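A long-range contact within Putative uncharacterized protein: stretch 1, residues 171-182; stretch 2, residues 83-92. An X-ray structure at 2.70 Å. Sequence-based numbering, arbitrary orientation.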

# COMPACT_ATOMS: atom_id res chain seq x y z
N PRO A 171 -6.86 7.80 13.42
CA PRO A 171 -5.93 8.89 13.74
C PRO A 171 -4.54 8.54 13.32
O PRO A 171 -3.74 9.46 12.94
CB PRO A 171 -5.99 8.97 15.25
CG PRO A 171 -7.23 8.15 15.68
CD PRO A 171 -7.88 7.63 14.46
N LYS A 172 -4.20 7.25 13.38
CA LYS A 172 -2.84 6.83 13.05
C LYS A 172 -2.84 5.63 12.13
O LYS A 172 -1.93 4.85 12.14
CB LYS A 172 -2.04 6.57 14.35
CG LYS A 172 -1.80 7.86 15.13
CD LYS A 172 -0.48 7.89 15.81
CE LYS A 172 0.28 9.14 15.40
NZ LYS A 172 1.60 9.24 16.13
N GLN A 173 -3.91 5.48 11.36
CA GLN A 173 -4.15 4.28 10.57
C GLN A 173 -4.49 4.71 9.17
O GLN A 173 -5.60 5.21 8.92
CB GLN A 173 -5.33 3.45 11.14
CG GLN A 173 -5.11 2.79 12.50
CD GLN A 173 -5.18 3.76 13.66
OE1 GLN A 173 -5.76 4.82 13.55
NE2 GLN A 173 -4.48 3.45 14.73
N TYR A 174 -3.50 4.57 8.24
CA TYR A 174 -3.55 5.16 6.86
C TYR A 174 -3.46 4.05 5.85
O TYR A 174 -2.97 3.00 6.15
CB TYR A 174 -2.40 6.09 6.67
CG TYR A 174 -2.62 7.42 7.25
CD1 TYR A 174 -2.90 8.55 6.42
CD2 TYR A 174 -2.65 7.60 8.65
CE1 TYR A 174 -3.15 9.85 7.00
CE2 TYR A 174 -2.92 8.90 9.23
CZ TYR A 174 -3.16 9.99 8.40
OH TYR A 174 -3.40 11.17 8.97
N ALA A 175 -3.92 4.29 4.64
CA ALA A 175 -3.88 3.29 3.58
C ALA A 175 -3.46 3.96 2.30
O ALA A 175 -3.88 5.04 2.04
CB ALA A 175 -5.19 2.68 3.42
N PHE A 176 -2.55 3.34 1.55
CA PHE A 176 -2.12 3.86 0.25
C PHE A 176 -2.47 2.84 -0.76
O PHE A 176 -2.00 1.69 -0.69
CB PHE A 176 -0.60 4.09 0.24
CG PHE A 176 -0.14 5.24 1.11
CD1 PHE A 176 0.27 6.42 0.55
CD2 PHE A 176 -0.14 5.13 2.48
CE1 PHE A 176 0.74 7.53 1.40
CE2 PHE A 176 0.30 6.21 3.31
CZ PHE A 176 0.73 7.39 2.76
N GLN A 177 -3.34 3.18 -1.68
CA GLN A 177 -3.61 2.29 -2.77
C GLN A 177 -2.43 2.31 -3.77
O GLN A 177 -2.11 1.30 -4.43
CB GLN A 177 -4.91 2.66 -3.46
CG GLN A 177 -5.26 1.81 -4.69
CD GLN A 177 -5.25 0.32 -4.41
OE1 GLN A 177 -4.42 -0.43 -4.98
NE2 GLN A 177 -6.20 -0.15 -3.57
N CYS A 178 -1.76 3.44 -3.81
CA CYS A 178 -0.69 3.66 -4.71
C CYS A 178 0.71 3.26 -4.01
O CYS A 178 0.78 3.10 -2.71
CB CYS A 178 -0.69 5.16 -5.12
SG CYS A 178 -0.70 6.31 -3.72
N HIS A 179 1.78 3.18 -4.81
CA HIS A 179 3.06 2.77 -4.31
C HIS A 179 4.10 3.95 -4.36
O HIS A 179 4.66 4.20 -5.39
CB HIS A 179 3.56 1.63 -5.17
CG HIS A 179 2.69 0.40 -5.13
ND1 HIS A 179 2.88 -0.61 -4.22
CD2 HIS A 179 1.69 -0.01 -5.95
CE1 HIS A 179 2.01 -1.58 -4.46
NE2 HIS A 179 1.28 -1.25 -5.50
N LEU A 180 4.39 4.58 -3.26
CA LEU A 180 5.49 5.54 -3.24
C LEU A 180 6.82 4.86 -2.91
O LEU A 180 7.89 5.53 -2.91
CB LEU A 180 5.24 6.60 -2.20
CG LEU A 180 4.16 7.60 -2.53
CD1 LEU A 180 2.78 6.95 -2.63
CD2 LEU A 180 4.16 8.73 -1.48
N GLU A 181 6.76 3.57 -2.59
CA GLU A 181 7.89 2.84 -2.02
C GLU A 181 8.76 2.21 -3.14
O GLU A 181 9.79 1.54 -2.86
CB GLU A 181 7.36 1.71 -1.08
CG GLU A 181 6.97 0.39 -1.80
CD GLU A 181 5.55 0.37 -2.28
OE1 GLU A 181 4.78 1.34 -2.05
OE2 GLU A 181 5.18 -0.64 -2.90
N PHE A 182 8.31 2.37 -4.41
CA PHE A 182 8.98 1.74 -5.54
C PHE A 182 10.47 2.20 -5.68
O PHE A 182 10.88 3.30 -5.18
CB PHE A 182 8.22 2.04 -6.82
CG PHE A 182 7.03 1.14 -7.06
CD1 PHE A 182 6.77 0.06 -6.20
CD2 PHE A 182 6.19 1.35 -8.21
CE1 PHE A 182 5.67 -0.82 -6.45
CE2 PHE A 182 5.08 0.51 -8.48
CZ PHE A 182 4.80 -0.60 -7.60
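Stretch 2 (83-92) SEKIIVGVCL

Parallel β-strands pair through a staggered ladder in which alternate residues of each strand supply both backbone bonds, and the contact between residues 83-92 and 171-182 is a compact example. Residues 86-90 form an extended strand that runs beside strand 173-176 in the same direction, with 12° between the axes and a closest approach of 4.6 Å. The register is regular: Gln 173 lies across from Ile 87, Tyr 174 from Val 88, Ala 175 from Gly 89 and Phe 176 from Val 90, with CA-CA distances of 4.6 to 5.0 Å.

Five backbone hydrogen bonds hold this register. Ile 87 N donates to Lys 172 O (3.1 Å), and Ile 87 O accepts from Tyr 174 N (3.1 Å). Gly 89 repeats the pattern, its N reaching Tyr 174 O at 3.2 Å and its O receiving Phe 176 N at 2.8 Å. The last bond, Cys 91 N to Phe 176 O (2.9 Å), lies just beyond strand 86-90, where Cys 91 takes the N-cap position of a helix. CA-H...O contacts share the same carbonyl oxygens, the shortest from Val 90 CA to Phe 176 O at 3.1 Å.

One side chain extends the polar ladder at its start: Gln 173 NE2 donates to Lys 85 O at 2.9 Å, while Gln 173 OE1 accepts from Lys 172 N at 2.9 Å within its own stretch.

Apolar packing follows the alternation of the sheet. Tyr 174, Phe 176, Val 88 and Val 90 share one face, where Phe 176 CD2 meets Val 88 CG1 at 4.1 Å. On the other, Gln 173 CG lies 3.8 Å from Ile 87 CD1. Past the strand, the imidazole of His 179 returns to the contact, with ND1 3.7 Å from Val 90 CG1 and NE2 3.7 Å from Cys 91 CB.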

# COMPACT_ATOMS: atom_id res chain seq x y z
N SER A 83 -6.13 -1.44 19.54
CA SER A 83 -5.12 -0.98 20.56
C SER A 83 -4.42 0.31 20.19
O SER A 83 -3.44 0.68 20.81
CB SER A 83 -4.08 -2.04 20.85
OG SER A 83 -4.66 -3.18 21.41
N GLU A 84 -4.93 1.00 19.22
CA GLU A 84 -4.32 2.23 18.80
C GLU A 84 -2.88 2.06 18.27
O GLU A 84 -2.10 3.00 18.28
CB GLU A 84 -4.33 3.24 19.92
CG GLU A 84 -5.62 4.06 20.03
CD GLU A 84 -5.74 4.73 21.42
OE1 GLU A 84 -5.41 5.95 21.52
OE2 GLU A 84 -6.06 4.01 22.41
N LYS A 85 -2.56 0.88 17.76
CA LYS A 85 -1.29 0.69 16.97
C LYS A 85 -1.28 1.58 15.73
O LYS A 85 -2.25 1.68 15.08
CB LYS A 85 -1.17 -0.78 16.52
CG LYS A 85 -1.18 -1.74 17.62
CD LYS A 85 0.03 -1.56 18.46
CE LYS A 85 0.02 -2.57 19.60
NZ LYS A 85 0.88 -2.08 20.67
N ILE A 86 -0.13 2.13 15.36
CA ILE A 86 0.05 2.75 14.01
C ILE A 86 -0.09 1.68 12.97
O ILE A 86 0.53 0.67 13.10
CB ILE A 86 1.42 3.33 13.90
CG1 ILE A 86 1.73 4.18 15.14
CG2 ILE A 86 1.60 4.05 12.56
CD1 ILE A 86 2.85 5.12 15.00
N ILE A 87 -0.96 1.88 11.95
CA ILE A 87 -1.09 0.87 10.86
C ILE A 87 -0.93 1.57 9.56
O ILE A 87 -1.35 2.66 9.45
CB ILE A 87 -2.44 0.23 10.88
CG1 ILE A 87 -2.73 -0.26 12.30
CG2 ILE A 87 -2.50 -0.92 9.86
CD1 ILE A 87 -4.09 -0.90 12.44
N VAL A 88 -0.25 0.95 8.58
CA VAL A 88 -0.27 1.45 7.17
C VAL A 88 -0.50 0.24 6.23
O VAL A 88 0.11 -0.80 6.44
CB VAL A 88 1.05 2.11 6.80
CG1 VAL A 88 1.13 2.38 5.21
CG2 VAL A 88 1.28 3.35 7.64
N GLY A 89 -1.42 0.37 5.22
CA GLY A 89 -1.76 -0.75 4.29
C GLY A 89 -1.55 -0.27 2.89
O GLY A 89 -1.96 0.81 2.59
N VAL A 90 -0.86 -1.05 2.05
CA VAL A 90 -0.52 -0.64 0.65
C VAL A 90 -1.17 -1.62 -0.36
O VAL A 90 -1.14 -2.79 -0.16
CB VAL A 90 0.96 -0.69 0.47
CG1 VAL A 90 1.36 -0.33 -0.91
CG2 VAL A 90 1.62 0.19 1.46
N CYS A 91 -1.78 -1.10 -1.40
CA CYS A 91 -2.55 -1.89 -2.35
C CYS A 91 -3.34 -2.96 -1.65
O CYS A 91 -4.21 -2.64 -0.92
CB CYS A 91 -1.71 -2.28 -3.59
SG CYS A 91 -1.72 -3.91 -4.24
N LEU A 92 -3.06 -4.23 -1.82
CA LEU A 92 -3.88 -5.24 -1.10
C LEU A 92 -3.95 -4.92 0.41
O LEU A 92 -5.00 -4.95 0.99
CB LEU A 92 -3.41 -6.66 -1.36
CG LEU A 92 -3.90 -7.71 -0.35
CD1 LEU A 92 -5.37 -7.91 -0.45
CD2 LEU A 92 -3.17 -9.02 -0.54